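Local coordinates for protein oxidoreductase NdmD (Pseudomonas putida, PDB 6ICM) that oxidises NADH and hands the electrons to the caffeine N-demethylases NdmA and NdmB, and is represented here by its [2Fe-2S] ferredoxin-type domain, at residues E1-L6 and K81-D86; T20-C25 and I71-S76; D52-D57 and R77-K82. All blocks are in the same frame, centred on the assembly; numbering follows the deposited sequence.

Contact 1 (E1-L6 and K81-D86); sequences EYEVEL and KKIVLD
The N- and C-terminal strands 3-6 and 82-85 run parallel, their short axes 29° apart, a pairing characteristic of the beta-grasp fold of [2Fe-2S] ferredoxins. The firmest backbone tie is Val4 N to Lys81 O at 2.9 Å, a straight bond that arrives nearly along the C=O axis; Leu6 N to Ile83 O continues the pairing, though the position of that oxygen is less certain, and the bonds from Ile83 N and Leu85 N are weak. At the start of the pairing, Lys81 has CG anti to the backbone N (chi1 -160°), then bends at chi2 and chi3 so that NZ returns obliquely to the Tyr2 ring, 3.0 Å from CE1. Tyr2 CG sits in the crowded position between backbone N and carbonyl carbon (chi1 40°). On the face of Val4, Leu6, Lys82 and Val84, Leu6 CB lies 3.7 Å from Val84 CG2, the two side chains pointing the same way. Lys82 is extended until its bend at chi4, so its aliphatic part can pack, with CE 3.5 Å from Leu6 CD1. On the other face, Ile83 CG2 lies alongside Glu5 OE1 at 3.5 Å. Beta-branched Val84 and Ile83 suit an extended strand: Ile83 turns to the buried face, Val84 to the more open one. Strand 13-15 pairs antiparallel with strand 3-6 on its other side; Glu5 reaches Leu21 and Cys25 of helix 21-27, Ile83 packs on Cys78 of strand 77-78, and the backbone of Val84 bonds to Val49 and Ser50.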
ATOM      1  N   GLU D   1     -58.206 -32.423  30.227  1.00107.82           N
ATOM      2  CA  GLU D   1     -58.187 -31.661  28.977  1.00113.80           C
ATOM      3  C   GLU D   1     -58.529 -30.181  29.226  1.00115.15           C
ATOM      4  O   GLU D   1     -58.966 -29.467  28.318  1.00112.72           O
ATOM      5  CB  GLU D   1     -59.148 -32.290  27.944  1.00113.15           C
ATOM      6  CG  GLU D   1     -60.660 -31.992  28.101  1.00114.14           C
ATOM      7  CD  GLU D   1     -61.353 -32.773  29.219  1.00115.53           C
ATOM      8  OE1 GLU D   1     -60.707 -33.075  30.249  1.00115.22           O
ATOM      9  OE2 GLU D   1     -62.560 -33.077  29.070  1.00110.69           O
ATOM     10  N   TYR D   2     -58.317 -29.733  30.466  1.00112.39           N
ATOM     11  CA  TYR D   2     -58.521 -28.342  30.858  1.00107.56           C
ATOM     12  C   TYR D   2     -57.799 -28.110  32.182  1.00101.43           C
ATOM     13  O   TYR D   2     -57.771 -29.006  33.031  1.00 99.70           O
ATOM     14  CB  TYR D   2     -60.017 -27.981  30.978  1.00110.87           C
ATOM     15  CG  TYR D   2     -60.930 -29.050  31.601  1.00125.81           C
ATOM     16  CD1 TYR D   2     -60.855 -29.367  32.966  1.00122.80           C
ATOM     17  CD2 TYR D   2     -61.879 -29.732  30.824  1.00124.13           C
ATOM     18  CE1 TYR D   2     -61.693 -30.336  33.536  1.00119.96           C
ATOM     19  CE2 TYR D   2     -62.722 -30.704  31.387  1.00121.49           C
ATOM     20  CZ  TYR D   2     -62.617 -31.002  32.740  1.00124.45           C
ATOM     21  OH  TYR D   2     -63.438 -31.954  33.300  1.00117.91           O
ATOM     22  N   GLU D   3     -57.212 -26.916  32.350  1.00 91.79           N
ATOM     23  CA  GLU D   3     -56.439 -26.590  33.547  1.00 87.68           C
ATOM     24  C   GLU D   3     -56.656 -25.132  33.951  1.00 82.15           C
ATOM     25  O   GLU D   3     -56.811 -24.260  33.093  1.00 79.39           O
ATOM     26  CB  GLU D   3     -54.924 -26.873  33.347  1.00 88.73           C
ATOM     27  CG  GLU D   3     -54.379 -26.764  31.894  1.00 87.64           C
ATOM     28  CD  GLU D   3     -52.948 -26.201  31.814  1.00 82.22           C
ATOM     29  OE1 GLU D   3     -52.379 -25.850  32.869  1.00 81.85           O
ATOM     30  OE2 GLU D   3     -52.386 -26.101  30.698  1.00 75.87           O
ATOM     31  N   VAL D   4     -56.689 -24.887  35.258  1.00 82.51           N
ATOM     32  CA  VAL D   4     -56.835 -23.539  35.823  1.00 83.24           C
ATOM     33  C   VAL D   4     -55.446 -23.093  36.290  1.00 81.06           C
ATOM     34  O   VAL D   4     -54.510 -23.883  36.309  1.00 81.22           O
ATOM     35  CB  VAL D   4     -57.861 -23.511  37.016  1.00 88.59           C
ATOM     36  CG1 VAL D   4     -58.242 -22.094  37.441  1.00 81.46           C
ATOM     37  CG2 VAL D   4     -59.122 -24.307  36.715  1.00 87.13           C
ATOM     38  N   GLU D   5     -55.327 -21.834  36.727  1.00 79.96           N
ATOM     39  CA  GLU D   5     -54.078 -21.449  37.381  1.00 81.42           C
ATOM     40  C   GLU D   5     -54.154 -20.094  38.082  1.00 79.23           C
ATOM     41  O   GLU D   5     -54.875 -19.187  37.645  1.00 79.33           O
ATOM     42  CB  GLU D   5     -52.963 -21.395  36.378  1.00 81.42           C
ATOM     43  CG  GLU D   5     -53.063 -20.241  35.548  1.00 75.40           C
ATOM     44  CD  GLU D   5     -52.482 -20.586  34.196  1.00 89.30           C
ATOM     45  OE1 GLU D   5     -51.933 -21.711  34.074  1.00102.00           O
ATOM     46  OE2 GLU D   5     -52.609 -19.767  33.230  1.00 96.09           O
ATOM     47  N   LEU D   6     -53.278 -19.935  39.088  1.00 73.44           N
ATOM     48  CA  LEU D   6     -53.292 -18.883  40.107  1.00 74.88           C
ATOM     49  C   LEU D   6     -51.983 -18.097  40.001  1.00 73.26           C
ATOM     50  O   LEU D   6     -51.135 -18.405  39.166  1.00 65.90           O
ATOM     51  CB  LEU D   6     -53.489 -19.533  41.510  1.00 75.60           C
ATOM     52  CG  LEU D   6     -54.185 -19.084  42.820  1.00 69.59           C
ATOM     53  CD1 LEU D   6     -54.383 -20.314  43.712  1.00 52.83           C
ATOM     54  CD2 LEU D   6     -53.459 -17.986  43.625  1.00 63.11           C
ATOM     55  N   LYS D  81     -54.680 -30.483  37.507  1.00 82.87           N
ATOM     56  CA  LYS D  81     -55.841 -29.690  37.152  1.00 83.70           C
ATOM     57  C   LYS D  81     -55.641 -28.214  37.445  1.00 81.06           C
ATOM     58  O   LYS D  81     -56.208 -27.363  36.746  1.00 79.66           O
ATOM     59  CB  LYS D  81     -57.069 -30.222  37.899  1.00 86.68           C
ATOM     60  CG  LYS D  81     -58.414 -29.831  37.292  1.00 92.75           C
ATOM     61  CD  LYS D  81     -58.565 -30.308  35.848  1.00 98.04           C
ATOM     62  CE  LYS D  81     -59.391 -31.583  35.743  1.00106.07           C
ATOM     63  NZ  LYS D  81     -59.419 -32.111  34.346  1.00109.03           N
ATOM     64  N   LYS D  82     -54.841 -27.896  38.457  1.00 81.05           N
ATOM     65  CA  LYS D  82     -54.433 -26.533  38.751  1.00 80.87           C
ATOM     66  C   LYS D  82     -52.910 -26.452  38.722  1.00 79.95           C
ATOM     67  O   LYS D  82     -52.216 -27.452  38.935  1.00 80.64           O
ATOM     68  CB  LYS D  82     -54.954 -26.068  40.122  1.00 72.98           C
ATOM     69  CG  LYS D  82     -55.149 -24.565  40.229  1.00 72.21           C
ATOM     70  CD  LYS D  82     -55.397 -24.113  41.663  1.00 75.19           C
ATOM     71  CE  LYS D  82     -55.924 -22.678  41.713  1.00 79.30           C
ATOM     72  NZ  LYS D  82     -57.367 -22.600  41.312  1.00 78.17           N
ATOM     73  N   ILE D  83     -52.401 -25.253  38.449  1.00 78.08           N
ATOM     74  CA  ILE D  83     -50.966 -24.956  38.473  1.00 77.48           C
ATOM     75  C   ILE D  83     -50.803 -23.511  38.925  1.00 72.73           C
ATOM     76  O   ILE D  83     -51.512 -22.630  38.444  1.00 68.11           O
ATOM     77  CB  ILE D  83     -50.303 -25.182  37.089  1.00 80.48           C
ATOM     78  CG1 ILE D  83     -48.871 -24.619  37.059  1.00 73.71           C
ATOM     79  CG2 ILE D  83     -51.155 -24.598  35.952  1.00 72.44           C
ATOM     80  CD1 ILE D  83     -48.180 -24.724  35.715  1.00 61.15           C
ATOM     81  N   VAL D  84     -49.889 -23.243  39.850  1.00 72.44           N
ATOM     82  CA  VAL D  84     -49.709 -21.868  40.320  1.00 73.56           C
ATOM     83  C   VAL D  84     -48.328 -21.375  39.921  1.00 66.77           C
ATOM     84  O   VAL D  84     -47.310 -21.969  40.305  1.00 64.03           O
ATOM     85  CB  VAL D  84     -49.920 -21.746  41.835  1.00 68.51           C
ATOM     86  CG1 VAL D  84     -49.879 -20.283  42.238  1.00 66.99           C
ATOM     87  CG2 VAL D  84     -51.237 -22.349  42.213  1.00 68.33           C
ATOM     88  N   LEU D  85     -48.300 -20.291  39.153  1.00 62.11           N
ATOM     89  CA  LEU D  85     -47.063 -19.650  38.735  1.00 61.73           C
ATOM     90  C   LEU D  85     -46.780 -18.460  39.632  1.00 58.03           C
ATOM     91  O   LEU D  85     -47.682 -17.673  39.926  1.00 64.73           O
ATOM     92  CB  LEU D  85     -47.129 -19.189  37.280  1.00 62.86           C
ATOM     93  CG  LEU D  85     -47.807 -20.111  36.276  1.00 53.97           C
ATOM     94  CD1 LEU D  85     -47.770 -19.419  34.937  1.00 44.98           C
ATOM     95  CD2 LEU D  85     -47.126 -21.454  36.215  1.00 54.18           C
ATOM     96  N   ASP D  86     -45.524 -18.325  40.039  1.00 59.88           N
ATOM     97  CA  ASP D  86     -45.111 -17.339  41.029  1.00 64.04           C
ATOM     98  C   ASP D  86     -44.818 -16.013  40.311  1.00 68.42           C
ATOM     99  O   ASP D  86     -43.672 -15.574  40.154  1.00 62.86           O
ATOM    100  CB  ASP D  86     -43.927 -17.888  41.815  1.00 58.57           C
ATOM    101  CG  ASP D  86     -43.417 -16.937  42.878  1.00 71.03           C
ATOM    102  OD1 ASP D  86     -44.156 -16.006  43.275  1.00 74.42           O
ATOM    103  OD2 ASP D  86     -42.256 -17.131  43.311  1.00 72.07           O
TER

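Contact 2 (T20-C25 and I71-S76); sequences TLLQAC and IMPCVS. With FES (Fe2/s2 (inorganic) cluster), chain K.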
ATOM      1  N   THR D  20     -51.660 -23.076  23.893  1.00 66.55           N
ATOM      2  CA  THR D  20     -50.467 -23.179  24.717  1.00 63.42           C
ATOM      3  C   THR D  20     -50.697 -22.431  26.015  1.00 61.36           C
ATOM      4  O   THR D  20     -51.366 -21.397  26.047  1.00 64.01           O
ATOM      5  CB  THR D  20     -49.229 -22.572  24.039  1.00 63.24           C
ATOM      6  OG1 THR D  20     -49.546 -21.295  23.483  1.00 61.24           O
ATOM      7  CG2 THR D  20     -48.702 -23.475  22.943  1.00 58.23           C
ATOM      8  N   LEU D  21     -50.122 -22.957  27.094  1.00 64.14           N
ATOM      9  CA  LEU D  21     -50.066 -22.201  28.341  1.00 61.85           C
ATOM     10  C   LEU D  21     -49.613 -20.772  28.081  1.00 60.75           C
ATOM     11  O   LEU D  21     -50.162 -19.825  28.653  1.00 61.35           O
ATOM     12  CB  LEU D  21     -49.126 -22.893  29.328  1.00 56.67           C
ATOM     13  CG  LEU D  21     -48.841 -22.210  30.654  1.00 59.20           C
ATOM     14  CD1 LEU D  21     -50.116 -21.669  31.268  1.00 65.55           C
ATOM     15  CD2 LEU D  21     -48.215 -23.216  31.573  1.00 59.79           C
ATOM     16  N   LEU D  22     -48.651 -20.592  27.174  1.00 63.24           N
ATOM     17  CA  LEU D  22     -48.174 -19.252  26.859  1.00 60.70           C
ATOM     18  C   LEU D  22     -49.285 -18.400  26.251  1.00 61.98           C
ATOM     19  O   LEU D  22     -49.493 -17.250  26.651  1.00 61.44           O
ATOM     20  CB  LEU D  22     -46.975 -19.343  25.919  1.00 56.88           C
ATOM     21  CG  LEU D  22     -46.439 -17.991  25.459  1.00 59.51           C
ATOM     22  CD1 LEU D  22     -45.860 -17.216  26.641  1.00 59.60           C
ATOM     23  CD2 LEU D  22     -45.413 -18.174  24.342  1.00 54.84           C
ATOM     24  N   GLN D  23     -50.018 -18.952  25.283  1.00 63.22           N
ATOM     25  CA  GLN D  23     -51.061 -18.169  24.631  1.00 66.68           C
ATOM     26  C   GLN D  23     -52.189 -17.839  25.601  1.00 68.55           C
ATOM     27  O   GLN D  23     -52.684 -16.701  25.628  1.00 62.61           O
ATOM     28  CB  GLN D  23     -51.593 -18.920  23.410  1.00 69.38           C
ATOM     29  CG  GLN D  23     -51.071 -18.354  22.101  1.00 71.28           C
ATOM     30  CD  GLN D  23     -51.341 -16.865  21.981  1.00 73.91           C
ATOM     31  OE1 GLN D  23     -52.405 -16.377  22.376  1.00 70.68           O
ATOM     32  NE2 GLN D  23     -50.371 -16.130  21.447  1.00 78.51           N
ATOM     33  N   ALA D  24     -52.607 -18.825  26.399  1.00 63.83           N
ATOM     34  CA  ALA D  24     -53.522 -18.562  27.501  1.00 60.87           C
ATOM     35  C   ALA D  24     -53.060 -17.366  28.320  1.00 66.40           C
ATOM     36  O   ALA D  24     -53.812 -16.408  28.525  1.00 68.38           O
ATOM     37  CB  ALA D  24     -53.635 -19.803  28.386  1.00 63.36           C
ATOM     38  N   CYS D  25     -51.807 -17.395  28.782  1.00 65.98           N
ATOM     39  CA  CYS D  25     -51.286 -16.294  29.586  1.00 64.25           C
ATOM     40  C   CYS D  25     -51.434 -14.955  28.874  1.00 64.10           C
ATOM     41  O   CYS D  25     -51.967 -13.997  29.439  1.00 66.04           O
ATOM     42  CB  CYS D  25     -49.825 -16.561  29.942  1.00 60.26           C
ATOM     43  SG  CYS D  25     -49.629 -17.919  31.106  1.00 65.44           S
ATOM     44  N   ILE D  71     -41.105 -24.105  34.341  1.00 44.93           N
ATOM     45  CA  ILE D  71     -41.877 -24.582  33.198  1.00 49.48           C
ATOM     46  C   ILE D  71     -41.656 -23.609  32.052  1.00 53.46           C
ATOM     47  O   ILE D  71     -41.491 -22.405  32.261  1.00 54.20           O
ATOM     48  CB  ILE D  71     -43.389 -24.728  33.526  1.00 54.54           C
ATOM     49  CG1 ILE D  71     -44.103 -25.452  32.384  1.00 55.63           C
ATOM     50  CG2 ILE D  71     -44.053 -23.364  33.750  1.00 47.52           C
ATOM     51  CD1 ILE D  71     -45.538 -25.735  32.619  1.00 59.46           C
ATOM     52  N   MET D  72     -41.643 -24.141  30.828  1.00 54.19           N
ATOM     53  CA  MET D  72     -41.560 -23.349  29.612  1.00 53.25           C
ATOM     54  C   MET D  72     -42.948 -23.334  28.981  1.00 58.89           C
ATOM     55  O   MET D  72     -43.353 -24.323  28.344  1.00 59.79           O
ATOM     56  CB  MET D  72     -40.525 -23.947  28.654  1.00 54.15           C
ATOM     57  CG  MET D  72     -39.255 -24.445  29.347  1.00 53.95           C
ATOM     58  SD  MET D  72     -38.297 -23.153  30.194  1.00 48.31           S
ATOM     59  CE  MET D  72     -38.208 -21.963  28.854  1.00 50.14           C
ATOM     60  N   PRO D  73     -43.730 -22.267  29.159  1.00 56.84           N
ATOM     61  CA  PRO D  73     -45.140 -22.306  28.737  1.00 56.31           C
ATOM     62  C   PRO D  73     -45.351 -22.387  27.244  1.00 58.15           C
ATOM     63  O   PRO D  73     -46.460 -22.737  26.818  1.00 63.32           O
ATOM     64  CB  PRO D  73     -45.714 -21.001  29.300  1.00 55.24           C
ATOM     65  CG  PRO D  73     -44.532 -20.172  29.656  1.00 55.80           C
ATOM     66  CD  PRO D  73     -43.449 -21.119  30.027  1.00 57.79           C
ATOM     67  N   CYS D  74     -44.343 -22.080  26.433  1.00 58.79           N
ATOM     68  CA  CYS D  74     -44.551 -22.100  24.995  1.00 55.60           C
ATOM     69  C   CYS D  74     -44.834 -23.500  24.476  1.00 58.79           C
ATOM     70  O   CYS D  74     -45.460 -23.629  23.415  1.00 60.85           O
ATOM     71  CB  CYS D  74     -43.333 -21.524  24.280  1.00 60.32           C
ATOM     72  SG  CYS D  74     -41.822 -22.480  24.541  1.00 64.49           S
ATOM     73  N   VAL D  75     -44.385 -24.549  25.185  1.00 52.45           N
ATOM     74  CA  VAL D  75     -44.484 -25.906  24.658  1.00 49.91           C
ATOM     75  C   VAL D  75     -44.894 -26.896  25.736  1.00 54.85           C
ATOM     76  O   VAL D  75     -45.326 -28.009  25.424  1.00 55.47           O
ATOM     77  CB  VAL D  75     -43.165 -26.360  23.993  1.00 55.96           C
ATOM     78  CG1 VAL D  75     -42.743 -25.413  22.876  1.00 54.21           C
ATOM     79  CG2 VAL D  75     -42.042 -26.535  25.015  1.00 59.71           C
ATOM     80  N   SER D  76     -44.759 -26.519  27.003  1.00 56.22           N
ATOM     81  CA  SER D  76     -45.078 -27.422  28.100  1.00 59.48           C
ATOM     82  C   SER D  76     -46.492 -27.170  28.627  1.00 66.17           C
ATOM     83  O   SER D  76     -47.111 -26.142  28.342  1.00 63.46           O
ATOM     84  CB  SER D  76     -44.054 -27.277  29.222  1.00 60.68           C
ATOM     85  OG  SER D  76     -42.761 -27.655  28.780  1.00 60.54           O
TER
HETATM   86 FE1  FES K 601     -38.123 -19.684  23.862  1.00 73.24          FE
HETATM   87 FE2  FES K 601     -40.474 -20.889  25.357  1.00 64.10          FE
HETATM   88  S1  FES K 601     -40.179 -19.037  24.228  1.00 60.44           S
HETATM   89  S2  FES K 601     -38.401 -21.543  24.968  1.00 67.90           S
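With no aromatic ring in either segment, the flat groups that matter are the Pro73 carbonyl and the Fe2S2 rhomb. Above the plane of that carbonyl stands Leu22 N, which donates to Pro73 O at 3.1 Å; it lies 61° out of the plane, away from a lone pair, and the bond is bent (140° at the hydrogen). The rhomb is held at its FE2 corner by Cys74 SG at 2.2 Å, with Cys44 as the second thiolate on that iron, and Met72 CE comes near S2 at 3.9 Å. Cys74 SG takes the crowded position between backbone N and carbonyl carbon (chi1 63°), which turns the sulfur to the cluster while CB remains against Leu22 CD2, 3.9 Å away. Beside the carbonyl, Pro73 CB meets Leu21 CG at 3.6 Å, and Leu21 CD2 goes on to Ile71 CD1 at 3.8 Å, so two successive helix leucines grip the loop that carries Cys74, the cluster ligand. Thr20 is the N-cap of the helix: its OG1 accepts from Gln23 N at 3.0 Å, while its methyl CG2 packs on Cys74 O. An alanine here, lacking OG1 and CG2, would probably lose the capping bond and loosen the packing on the Cys74 carbonyl. Proline, its phi restricted by the ring, suits this turn and offers CB to the leucines. Around this core, Ile71 pairs by its backbone with Thr46 of strand 46-48, and Leu21 and Cys25 pack against Glu5 of strand 3-6.

Contact 3 (D52-D57 and R77-K82); sequences DLEHHD and RCKSKK
A short two-stranded antiparallel sheet of the [2Fe-2S] ferredoxin-type fold joins residues 52-57 to 77-82. Its backbone bonds centre on the hydrogen-bonded pair of Glu54 and Arg77: Glu54 N donates to Arg77 O at 3.0 Å and Arg77 N to Glu54 O at 3.2 Å. Asp52 O receives two weak bonds, from Lys79 N and Ser80 N, where the second segment leaves the sheet. Among charges, Glu54 is the hub of a salt-bridge network. With CG anti to the backbone N (chi1 -165°) and the chain extended beyond it, OE1 meets Arg77 NH1 at 2.8 Å and also pairs with Lys79 NZ, whose place in the model is less sure. The carboxylate and guanidinium planes stand 85° apart, so this is no flat, two-pronged pairing. His56 NE2 lies beside Glu54 OE2, whose position is less certain; its ND1 donates to Val75 O. Over one face of the Arg77 guanidinium, offset toward its rim, lies His56 CE1. Van der Waals contact includes Asp52 CB against Ser80 CB, 3.8 Å apart. A small serine fits the turn and ties it to the residue two places on, its OG donating to a lone pair of Lys82 O at 3.0 Å.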
ATOM      1  N   ASP D  52     -48.507 -30.286  38.926  1.00 73.44           N
ATOM      2  CA  ASP D  52     -47.767 -31.397  38.325  1.00 76.34           C
ATOM      3  C   ASP D  52     -47.626 -31.144  36.828  1.00 79.26           C
ATOM      4  O   ASP D  52     -48.605 -30.777  36.166  1.00 78.81           O
ATOM      5  CB  ASP D  52     -48.460 -32.743  38.595  1.00 80.16           C
ATOM      6  CG  ASP D  52     -48.239 -33.251  40.043  1.00 94.87           C
ATOM      7  OD1 ASP D  52     -48.873 -32.700  40.977  1.00 94.80           O
ATOM      8  OD2 ASP D  52     -47.450 -34.216  40.249  1.00 87.25           O
ATOM      9  N   LEU D  53     -46.409 -31.336  36.301  1.00 79.16           N
ATOM     10  CA  LEU D  53     -45.987 -30.718  35.046  1.00 77.72           C
ATOM     11  C   LEU D  53     -45.483 -31.737  34.029  1.00 73.95           C
ATOM     12  O   LEU D  53     -44.928 -32.768  34.378  1.00 73.44           O
ATOM     13  CB  LEU D  53     -44.871 -29.694  35.264  1.00 69.64           C
ATOM     14  CG  LEU D  53     -45.042 -28.622  36.351  1.00 65.69           C
ATOM     15  CD1 LEU D  53     -43.754 -27.904  36.749  1.00 60.75           C
ATOM     16  CD2 LEU D  53     -46.068 -27.601  35.953  1.00 68.51           C
ATOM     17  N   GLU D  54     -45.686 -31.425  32.756  1.00 72.38           N
ATOM     18  CA  GLU D  54     -45.099 -32.139  31.622  1.00 74.66           C
ATOM     19  C   GLU D  54     -44.247 -31.204  30.830  1.00 76.31           C
ATOM     20  O   GLU D  54     -44.738 -30.144  30.454  1.00 77.33           O
ATOM     21  CB  GLU D  54     -46.181 -32.654  30.703  1.00 81.32           C
ATOM     22  CG  GLU D  54     -45.929 -33.693  29.634  1.00 90.66           C
ATOM     23  CD  GLU D  54     -47.210 -33.870  28.787  1.00 98.16           C
ATOM     24  OE1 GLU D  54     -48.289 -33.988  29.406  1.00103.82           O
ATOM     25  OE2 GLU D  54     -47.139 -33.954  27.522  1.00100.56           O
ATOM     26  N   HIS D  55     -42.983 -31.562  30.641  1.00 73.24           N
ATOM     27  CA  HIS D  55     -42.088 -30.711  29.888  1.00 68.56           C
ATOM     28  C   HIS D  55     -41.924 -31.265  28.489  1.00 69.63           C
ATOM     29  O   HIS D  55     -41.938 -32.474  28.303  1.00 72.18           O
ATOM     30  CB  HIS D  55     -40.756 -30.573  30.614  1.00 68.31           C
ATOM     31  CG  HIS D  55     -40.946 -30.283  32.063  1.00 63.51           C
ATOM     32  ND1 HIS D  55     -41.324 -29.038  32.510  1.00 61.86           N
ATOM     33  CD2 HIS D  55     -40.819 -31.063  33.165  1.00 59.99           C
ATOM     34  CE1 HIS D  55     -41.443 -29.072  33.828  1.00 64.70           C
ATOM     35  NE2 HIS D  55     -41.133 -30.286  34.250  1.00 56.55           N
ATOM     36  N   HIS D  56     -41.892 -30.358  27.497  1.00 66.50           N
ATOM     37  CA  HIS D  56     -41.622 -30.648  26.095  1.00 64.12           C
ATOM     38  C   HIS D  56     -40.535 -29.739  25.569  1.00 71.89           C
ATOM     39  O   HIS D  56     -40.410 -29.602  24.359  1.00 77.42           O
ATOM     40  CB  HIS D  56     -42.863 -30.466  25.232  1.00 62.16           C
ATOM     41  CG  HIS D  56     -44.020 -31.306  25.660  1.00 71.80           C
ATOM     42  ND1 HIS D  56     -45.303 -30.810  25.708  1.00 80.87           N
ATOM     43  CD2 HIS D  56     -44.102 -32.598  26.057  1.00 72.55           C
ATOM     44  CE1 HIS D  56     -46.125 -31.751  26.129  1.00 82.77           C
ATOM     45  NE2 HIS D  56     -45.422 -32.847  26.347  1.00 79.14           N
ATOM     46  N   ASP D  57     -39.757 -29.114  26.445  1.00 68.85           N
ATOM     47  CA  ASP D  57     -38.743 -28.176  26.005  1.00 67.49           C
ATOM     48  C   ASP D  57     -37.412 -28.890  25.829  1.00 70.72           C
ATOM     49  O   ASP D  57     -37.245 -30.065  26.174  1.00 70.83           O
ATOM     50  CB  ASP D  57     -38.591 -27.050  27.017  1.00 63.33           C
ATOM     51  CG  ASP D  57     -38.122 -27.559  28.356  1.00 66.95           C
ATOM     52  OD1 ASP D  57     -38.955 -28.177  29.057  1.00 70.59           O
ATOM     53  OD2 ASP D  57     -36.927 -27.369  28.698  1.00 67.00           O
ATOM     54  N   ARG D  77     -47.005 -28.132  29.397  1.00 68.03           N
ATOM     55  CA  ARG D  77     -48.386 -28.093  29.868  1.00 72.13           C
ATOM     56  C   ARG D  77     -48.461 -28.666  31.288  1.00 75.70           C
ATOM     57  O   ARG D  77     -47.464 -29.135  31.850  1.00 73.53           O
ATOM     58  CB  ARG D  77     -49.324 -28.823  28.874  1.00 77.43           C
ATOM     59  CG  ARG D  77     -49.795 -30.244  29.259  1.00 92.66           C
ATOM     60  CD  ARG D  77     -51.047 -30.670  28.452  1.00 98.13           C
ATOM     61  NE  ARG D  77     -50.679 -31.060  27.083  1.00109.38           N
ATOM     62  CZ  ARG D  77     -50.308 -32.285  26.695  1.00108.08           C
ATOM     63  NH1 ARG D  77     -50.309 -33.297  27.555  1.00107.44           N
ATOM     64  NH2 ARG D  77     -49.971 -32.511  25.421  1.00102.43           N
ATOM     65  N   CYS D  78     -49.661 -28.606  31.880  1.00 71.59           N
ATOM     66  CA  CYS D  78     -49.939 -29.133  33.217  1.00 78.74           C
ATOM     67  C   CYS D  78     -50.971 -30.260  33.137  1.00 81.00           C
ATOM     68  O   CYS D  78     -52.090 -30.026  32.669  1.00 83.17           O
ATOM     69  CB  CYS D  78     -50.454 -28.009  34.118  1.00 83.81           C
ATOM     70  SG  CYS D  78     -50.837 -28.509  35.805  1.00 83.42           S
ATOM     71  N   LYS D  79     -50.605 -31.477  33.613  1.00 85.46           N
ATOM     72  CA  LYS D  79     -51.498 -32.653  33.674  1.00 85.34           C
ATOM     73  C   LYS D  79     -52.319 -32.675  34.914  1.00 84.66           C
ATOM     74  O   LYS D  79     -53.359 -33.334  34.952  1.00 92.78           O
ATOM     75  CB  LYS D  79     -50.766 -34.002  33.717  1.00 82.81           C
ATOM     76  CG  LYS D  79     -50.255 -34.496  32.414  1.00 90.40           C
ATOM     77  CD  LYS D  79     -48.883 -34.882  32.625  1.00 96.78           C
ATOM     78  CE  LYS D  79     -48.320 -33.482  32.712  1.00 99.98           C
ATOM     79  NZ  LYS D  79     -48.518 -32.710  31.626  1.00101.35           N
ATOM     80  N   SER D  80     -51.830 -32.027  35.942  1.00 79.89           N
ATOM     81  CA  SER D  80     -52.671 -31.764  37.075  1.00 81.36           C
ATOM     82  C   SER D  80     -53.820 -30.889  36.586  1.00 85.64           C
ATOM     83  O   SER D  80     -53.943 -30.598  35.386  1.00 84.45           O
ATOM     84  CB  SER D  80     -51.855 -31.110  38.189  1.00 79.59           C
ATOM     85  OG  SER D  80     -52.701 -30.442  39.093  1.00 81.04           O
ATOM     86  N   LYS D  81     -54.680 -30.483  37.507  1.00 82.87           N
ATOM     87  CA  LYS D  81     -55.841 -29.690  37.152  1.00 83.70           C
ATOM     88  C   LYS D  81     -55.641 -28.214  37.445  1.00 81.06           C
ATOM     89  O   LYS D  81     -56.208 -27.363  36.746  1.00 79.66           O
ATOM     90  CB  LYS D  81     -57.069 -30.222  37.899  1.00 86.68           C
ATOM     91  CG  LYS D  81     -58.414 -29.831  37.292  1.00 92.75           C
ATOM     92  CD  LYS D  81     -58.565 -30.308  35.848  1.00 98.04           C
ATOM     93  CE  LYS D  81     -59.391 -31.583  35.743  1.00106.07           C
ATOM     94  NZ  LYS D  81     -59.419 -32.111  34.346  1.00109.03           N
ATOM     95  N   LYS D  82     -54.841 -27.896  38.457  1.00 81.05           N
ATOM     96  CA  LYS D  82     -54.433 -26.533  38.751  1.00 80.87           C
ATOM     97  C   LYS D  82     -52.910 -26.452  38.722  1.00 79.95           C
ATOM     98  O   LYS D  82     -52.216 -27.452  38.935  1.00 80.64           O
ATOM     99  CB  LYS D  82     -54.954 -26.068  40.122  1.00 72.98           C
ATOM    100  CG  LYS D  82     -55.149 -24.565  40.229  1.00 72.21           C
ATOM    101  CD  LYS D  82     -55.397 -24.113  41.663  1.00 75.19           C
ATOM    102  CE  LYS D  82     -55.924 -22.678  41.713  1.00 79.30           C
ATOM    103  NZ  LYS D  82     -57.367 -22.600  41.312  1.00 78.17           N
TER

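In the fold
From the N terminus, segment 1-6 pairs with 81-86, near the other end, so contact 1 closes a loop over nearly the whole chain. Within that loop lies contact 2, which brings the start of helix 21-27 onto the cluster-bearing turn of 71-76. Contact 3 joins 52-57 to 77-82; it crosses contact 2, because 52-57 falls between the two segments of contact 2 and 77-82 after both, and it shares Lys81 and Lys82 with contact 1. Ser76 OG of contact 2 bonds to His56 N of contact 3, and Ile83 of contact 1 packs on Leu53 of contact 3, so the helix, the cluster turn, the terminal sheet and the small 50-54/77-78 sheet are tied together.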